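PDB 4EHS: DNA primase from Helicobacter pylori, which synthesises short RNA primers for DNA polymerase during replication and stimulates the DnaB helicase, which its C-terminal domain, the part crystallised here, binds. Local coordinates for residues Tyr54-Ser57 and Gly58-Leu61; Leu100-Leu103 and Ile104-Phe108. All coordinates share one frame; numbering follows the deposited sequence.

Contact 1: residues Tyr54-Ser57 and Gly58-Leu61; sequences YIHS and GVFL
Gly58 tucks against the edge of the His56 imidazole, with Gly58 CA only 3.4 Å from His56 CE1. Near the plane of that ring, Gly58 N makes a weak, strongly bent bond to His56 ND1 at 3.0 Å. What brings the ring round to the glycine is a chi1 of 58°, which sets His56 CG between the backbone N and the carbonyl carbon. Ser57 meets the residues after it mainly through its carbonyl: Phe60 N donates to Ser57 O at 3.2 Å, and the same oxygen lies at the edge of the Phe60 ring, near its plane. The chain here is making a short 3-10 turn, Ser57 to Val59, in the loop between helices 45-51 and 64-71 of the helicase-binding domain. The Ser57 hydroxyl turns to the next helix, where it bonds to Lys64 NZ and Asp68 OD1. Val59 is joined to His56 twice. Val59 N donates to His56 O over 3.0 Å, while Val59 CG2 sits over the middle of the His56 ring face, 4.1 Å from its centroid, in a CH-pi contact. On the buried side, Ile55 CD1 meets Phe60 CZ at 3.9 Å, and the Phe60 ring goes on to stack with Phe67.

Contact 2: residues Leu100-Leu103 and Ile104-Phe108; sequences LRLL and ILRYF
Ile104 packs back against Leu100, one turn earlier in the same helix, and its side chain can be followed atom by atom. Ile104 CB lies 3.7 Å from Leu100 O. Ile104 CG1 comes closer to Leu100 O, at 3.4 Å, because chi1 of -62° turns this branch away from its own carbonyl carbon and back along the preceding turn. From there Ile104 CD1 carries on past the oxygen to Leu100 CG, 3.9 Å away, and also touches Leu100 CD1. Beyond the helix, the Ile104 side chain also meets Ile55, Leu144 and Leu139. This is ordinary alpha-helical i to i+4 contact in the middle of helix 96-117, a long helix of the helicase-binding domain. Ile104 N donates to Leu100 O at 3.0 Å, and the following three bonds end at Tyr107 N to Leu103 O, 3.1 Å. On another side of the helix, Leu102 CD2 lies over one face of the Arg106 guanidinium. Arg106 gets there with a chain extended from CG to NE, Arg106 CG passing 3.3 Å from Leu102 O; the guanidinium then uses NH2 to bond to Pro28 O. Leu102 also faces Leu105 more loosely, Leu102 CD1 to Leu105 CD2 at 4.3 Å. Tyr107 grazes Leu103 O with its CB, and its ring carries the hydroxyl to OE2 of Glu149, which by the construct limits belongs to the C-terminal tag.

Overall arrangement
From the N terminus, the chain runs through helices 30-43 and 45-51 before contact 1 closes a tight turn at 54-61. Helices 64-71 and 78-85 follow, and contact 2 then spans successive turns within helix 96-117, closing no larger loop; the two are in series and neither encloses the other. Their centres are about 10 Å apart and they touch directly: Ile55 CG2 packs on Ile104 CG1 at 3.7 Å, and Phe60 CE1 approaches Leu103 CD2. The 54-61 loop thereby meets the long helix, whose other neighbours include helices 30-43 and 122-140. Near the C-terminal end, Ile147 touches His56, Val59 and Tyr107, joining both contacts from the tail.

Contact 1: residues Tyr54-Ser57 and Gly58-Leu61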
ATOM      1  N   TYR A  54      -5.277  -1.688   3.124  1.00 17.92           N
ATOM      2  CA  TYR A  54      -4.307  -2.841   3.040  1.00 16.61           C
ATOM      3  C   TYR A  54      -4.418  -3.589   1.708  1.00 16.11           C
ATOM      4  O   TYR A  54      -3.426  -4.163   1.228  1.00 15.78           O
ATOM      5  CB  TYR A  54      -4.548  -3.824   4.185  1.00 15.61           C
ATOM      6  CG  TYR A  54      -4.346  -3.168   5.523  1.00 17.90           C
ATOM      7  CD1 TYR A  54      -3.064  -2.905   6.015  1.00 18.33           C
ATOM      8  CD2 TYR A  54      -5.452  -2.718   6.258  1.00 18.40           C
ATOM      9  CE1 TYR A  54      -2.895  -2.268   7.265  1.00 21.31           C
ATOM     10  CE2 TYR A  54      -5.294  -2.056   7.470  1.00 21.50           C
ATOM     11  CZ  TYR A  54      -3.997  -1.817   7.937  1.00 21.92           C
ATOM     12  OH  TYR A  54      -3.852  -1.180   9.146  1.00 26.11           O
ATOM     13  N   ILE A  55      -5.604  -3.623   1.098  1.00 15.46           N
ATOM     14  CA  ILE A  55      -5.763  -4.374  -0.099  1.00 16.68           C
ATOM     15  C   ILE A  55      -6.376  -3.499  -1.175  1.00 19.12           C
ATOM     16  O   ILE A  55      -7.044  -2.448  -0.908  1.00 19.48           O
ATOM     17  CB  ILE A  55      -6.574  -5.725   0.081  1.00 17.34           C
ATOM     18  CG1 ILE A  55      -7.973  -5.405   0.647  1.00 18.31           C
ATOM     19  CG2 ILE A  55      -5.838  -6.659   1.032  1.00 17.33           C
ATOM     20  CD1 ILE A  55      -8.996  -6.501   0.542  1.00 16.90           C
ATOM     21  N   HIS A  56      -6.147  -3.937  -2.381  1.00 18.93           N
ATOM     22  CA  HIS A  56      -6.815  -3.364  -3.537  1.00 22.65           C
ATOM     23  C   HIS A  56      -7.282  -4.477  -4.441  1.00 21.12           C
ATOM     24  O   HIS A  56      -7.004  -5.693  -4.226  1.00 20.42           O
ATOM     25  CB  HIS A  56      -5.842  -2.397  -4.261  1.00 22.83           C
ATOM     26  CG  HIS A  56      -4.565  -3.079  -4.699  1.00 25.88           C
ATOM     27  ND1 HIS A  56      -4.512  -3.858  -5.789  1.00 26.71           N
ATOM     28  CD2 HIS A  56      -3.313  -3.145  -4.114  1.00 27.40           C
ATOM     29  CE1 HIS A  56      -3.279  -4.396  -5.918  1.00 28.47           C
ATOM     30  NE2 HIS A  56      -2.548  -3.969  -4.893  1.00 28.75           N
ATOM     31  N   SER A  57      -7.979  -4.077  -5.509  1.00 20.08           N
ATOM     32  CA  SER A  57      -8.522  -4.967  -6.479  1.00 21.92           C
ATOM     33  C   SER A  57      -7.536  -6.014  -7.044  1.00 23.19           C
ATOM     34  O   SER A  57      -7.889  -7.196  -7.159  1.00 23.10           O
ATOM     35  CB  SER A  57      -9.108  -4.085  -7.594  1.00 27.21           C
ATOM     36  OG  SER A  57      -9.528  -4.879  -8.631  1.00 31.59           O
ATOM     37  N   GLY A  58      -6.296  -5.607  -7.364  1.00 20.72           N
ATOM     38  CA  GLY A  58      -5.214  -6.511  -7.817  1.00 22.83           C
ATOM     39  C   GLY A  58      -4.882  -7.731  -6.972  1.00 22.43           C
ATOM     40  O   GLY A  58      -4.338  -8.707  -7.493  1.00 26.82           O
ATOM     41  N   VAL A  59      -5.258  -7.702  -5.705  1.00 20.46           N
ATOM     42  CA  VAL A  59      -4.931  -8.742  -4.762  1.00 20.16           C
ATOM     43  C   VAL A  59      -5.730  -9.999  -5.100  1.00 18.78           C
ATOM     44  O   VAL A  59      -5.232 -11.115  -4.965  1.00 20.22           O
ATOM     45  CB  VAL A  59      -5.190  -8.307  -3.317  1.00 21.50           C
ATOM     46  CG1 VAL A  59      -4.898  -9.447  -2.365  1.00 19.99           C
ATOM     47  CG2 VAL A  59      -4.258  -7.166  -2.918  1.00 23.85           C
ATOM     48  N   PHE A  60      -6.939  -9.771  -5.601  1.00 17.94           N
ATOM     49  CA  PHE A  60      -7.918 -10.874  -5.866  1.00 17.72           C
ATOM     50  C   PHE A  60      -7.618 -11.581  -7.170  1.00 20.06           C
ATOM     51  O   PHE A  60      -7.499 -10.925  -8.209  1.00 26.07           O
ATOM     52  CB  PHE A  60      -9.343 -10.299  -5.916  1.00 16.63           C
ATOM     53  CG  PHE A  60      -9.805  -9.779  -4.587  1.00 19.27           C
ATOM     54  CD1 PHE A  60     -10.443 -10.673  -3.688  1.00 16.78           C
ATOM     55  CD2 PHE A  60      -9.594  -8.445  -4.168  1.00 19.04           C
ATOM     56  CE1 PHE A  60     -10.832 -10.258  -2.425  1.00 15.36           C
ATOM     57  CE2 PHE A  60     -10.000  -8.031  -2.886  1.00 18.15           C
ATOM     58  CZ  PHE A  60     -10.632  -8.932  -2.005  1.00 15.65           C
ATOM     59  N   LEU A  61      -7.515 -12.903  -7.112  1.00 18.60           N
ATOM     60  CA  LEU A  61      -7.325 -13.742  -8.314  1.00 19.92           C
ATOM     61  C   LEU A  61      -8.621 -14.382  -8.799  1.00 20.41           C
ATOM     62  O   LEU A  61      -8.646 -14.881  -9.938  1.00 21.35           O
ATOM     63  CB  LEU A  61      -6.296 -14.832  -8.061  1.00 19.67           C
ATOM     64  CG  LEU A  61      -4.946 -14.392  -7.481  1.00 23.51           C
ATOM     65  CD1 LEU A  61      -3.926 -15.526  -7.507  1.00 22.55           C
ATOM     66  CD2 LEU A  61      -4.469 -13.172  -8.230  1.00 26.90           C
TER

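Contact 2: residues Leu100-Leu103 and Ile104-Phe108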
ATOM      1  N   LEU A 100      -8.898 -11.393   6.725  1.00 12.74           N
ATOM      2  CA  LEU A 100      -8.164 -10.404   5.888  1.00 13.34           C
ATOM      3  C   LEU A 100      -6.642 -10.707   6.007  1.00 15.94           C
ATOM      4  O   LEU A 100      -5.874 -10.731   4.993  1.00 14.38           O
ATOM      5  CB  LEU A 100      -8.514  -8.956   6.336  1.00 12.81           C
ATOM      6  CG  LEU A 100      -7.738  -7.896   5.552  1.00 14.14           C
ATOM      7  CD1 LEU A 100      -7.954  -7.882   4.036  1.00 14.71           C
ATOM      8  CD2 LEU A 100      -8.108  -6.553   6.214  1.00 14.98           C
ATOM      9  N   ARG A 101      -6.207 -10.992   7.214  1.00 14.70           N
ATOM     10  CA  ARG A 101      -4.787 -11.270   7.411  1.00 17.09           C
ATOM     11  C   ARG A 101      -4.358 -12.514   6.604  1.00 17.46           C
ATOM     12  O   ARG A 101      -3.270 -12.561   6.008  1.00 15.94           O
ATOM     13  CB  ARG A 101      -4.446 -11.449   8.921  1.00 17.34           C
ATOM     14  CG  ARG A 101      -4.194 -10.176   9.731  1.00 22.63           C
ATOM     15  CD  ARG A 101      -3.439 -10.411  11.097  1.00 21.08           C
ATOM     16  NE  ARG A 101      -4.019 -11.517  11.827  1.00 24.85           N
ATOM     17  CZ  ARG A 101      -5.151 -11.449  12.553  1.00 23.92           C
ATOM     18  NH1 ARG A 101      -5.778 -10.288  12.738  1.00 29.10           N
ATOM     19  NH2 ARG A 101      -5.615 -12.564  13.144  1.00 28.82           N
ATOM     20  N   LEU A 102      -5.214 -13.534   6.558  1.00 15.22           N
ATOM     21  CA  LEU A 102      -4.837 -14.733   5.801  1.00 14.60           C
ATOM     22  C   LEU A 102      -4.794 -14.485   4.312  1.00 14.59           C
ATOM     23  O   LEU A 102      -3.898 -14.975   3.671  1.00 13.79           O
ATOM     24  CB  LEU A 102      -5.854 -15.848   6.163  1.00 16.00           C
ATOM     25  CG  LEU A 102      -5.583 -17.202   5.525  1.00 17.85           C
ATOM     26  CD1 LEU A 102      -4.283 -17.717   6.100  1.00 18.88           C
ATOM     27  CD2 LEU A 102      -6.786 -18.174   5.792  1.00 18.63           C
ATOM     28  N   LEU A 103      -5.712 -13.653   3.777  1.00 11.73           N
ATOM     29  CA  LEU A 103      -5.670 -13.312   2.388  1.00 12.63           C
ATOM     30  C   LEU A 103      -4.359 -12.585   2.040  1.00 12.39           C
ATOM     31  O   LEU A 103      -3.704 -12.903   1.029  1.00 12.24           O
ATOM     32  CB  LEU A 103      -6.855 -12.388   2.046  1.00 12.11           C
ATOM     33  CG  LEU A 103      -6.961 -12.057   0.560  1.00 12.90           C
ATOM     34  CD1 LEU A 103      -7.387 -13.285  -0.168  1.00 16.03           C
ATOM     35  CD2 LEU A 103      -8.049 -10.985   0.483  1.00 14.89           C
ATOM     36  N   ILE A 104      -3.995 -11.629   2.899  1.00 12.70           N
ATOM     37  CA  ILE A 104      -2.741 -10.893   2.671  1.00 13.00           C
ATOM     38  C   ILE A 104      -1.539 -11.802   2.795  1.00 14.68           C
ATOM     39  O   ILE A 104      -0.632 -11.701   1.944  1.00 15.44           O
ATOM     40  CB  ILE A 104      -2.646  -9.676   3.599  1.00 13.48           C
ATOM     41  CG1 ILE A 104      -3.798  -8.697   3.303  1.00 11.81           C
ATOM     42  CG2 ILE A 104      -1.299  -8.929   3.398  1.00 12.97           C
ATOM     43  CD1 ILE A 104      -3.986  -7.679   4.452  1.00 11.41           C
ATOM     44  N   LEU A 105      -1.506 -12.621   3.854  1.00 15.83           N
ATOM     45  CA  LEU A 105      -0.422 -13.631   4.045  1.00 18.55           C
ATOM     46  C   LEU A 105      -0.271 -14.498   2.807  1.00 18.96           C
ATOM     47  O   LEU A 105       0.865 -14.619   2.265  1.00 17.80           O
ATOM     48  CB  LEU A 105      -0.623 -14.485   5.321  1.00 18.55           C
ATOM     49  CG  LEU A 105       0.373 -15.638   5.577  1.00 21.41           C
ATOM     50  CD1 LEU A 105       1.734 -15.133   5.988  1.00 21.90           C
ATOM     51  CD2 LEU A 105      -0.142 -16.596   6.623  1.00 26.26           C
ATOM     52  N   ARG A 106      -1.365 -15.068   2.297  1.00 16.56           N
ATOM     53  CA  ARG A 106      -1.301 -15.740   0.995  1.00 18.55           C
ATOM     54  C   ARG A 106      -0.697 -14.988  -0.175  1.00 18.91           C
ATOM     55  O   ARG A 106       0.150 -15.536  -0.919  1.00 15.35           O
ATOM     56  CB  ARG A 106      -2.642 -16.322   0.593  1.00 18.50           C
ATOM     57  CG  ARG A 106      -2.945 -17.404   1.646  1.00 20.78           C
ATOM     58  CD  ARG A 106      -4.016 -18.316   1.138  1.00 22.89           C
ATOM     59  NE  ARG A 106      -4.293 -19.425   2.101  1.00 20.02           N
ATOM     60  CZ  ARG A 106      -5.329 -20.246   1.887  1.00 18.96           C
ATOM     61  NH1 ARG A 106      -6.080 -20.083   0.801  1.00 17.52           N
ATOM     62  NH2 ARG A 106      -5.605 -21.189   2.747  1.00 19.58           N
ATOM     63  N   TYR A 107      -1.071 -13.727  -0.310  1.00 16.65           N
ATOM     64  CA  TYR A 107      -0.479 -12.875  -1.346  1.00 16.77           C
ATOM     65  C   TYR A 107       1.064 -12.836  -1.185  1.00 14.70           C
ATOM     66  O   TYR A 107       1.797 -13.020  -2.148  1.00 18.91           O
ATOM     67  CB  TYR A 107      -1.060 -11.460  -1.219  1.00 16.42           C
ATOM     68  CG  TYR A 107      -0.376 -10.487  -2.134  1.00 17.37           C
ATOM     69  CD1 TYR A 107      -0.821 -10.299  -3.449  1.00 22.12           C
ATOM     70  CD2 TYR A 107       0.710  -9.761  -1.680  1.00 18.01           C
ATOM     71  CE1 TYR A 107      -0.177  -9.416  -4.314  1.00 24.81           C
ATOM     72  CE2 TYR A 107       1.368  -8.894  -2.539  1.00 20.01           C
ATOM     73  CZ  TYR A 107       0.904  -8.697  -3.828  1.00 25.71           C
ATOM     74  OH  TYR A 107       1.597  -7.794  -4.652  1.00 28.28           O
ATOM     75  N   PHE A 108       1.542 -12.588  -0.000  1.00 15.95           N
ATOM     76  CA  PHE A 108       3.008 -12.489   0.205  1.00 15.51           C
ATOM     77  C   PHE A 108       3.721 -13.844   0.090  1.00 18.65           C
ATOM     78  O   PHE A 108       4.874 -13.898  -0.401  1.00 17.71           O
ATOM     79  CB  PHE A 108       3.365 -11.796   1.505  1.00 15.22           C
ATOM     80  CG  PHE A 108       3.167 -10.307   1.464  1.00 14.08           C
ATOM     81  CD1 PHE A 108       4.026  -9.492   0.718  1.00 13.79           C
ATOM     82  CD2 PHE A 108       2.144  -9.711   2.167  1.00 13.84           C
ATOM     83  CE1 PHE A 108       3.831  -8.106   0.674  1.00 15.37           C
ATOM     84  CE2 PHE A 108       1.976  -8.315   2.174  1.00 14.09           C
ATOM     85  CZ  PHE A 108       2.785  -7.510   1.402  1.00 15.53           C
TER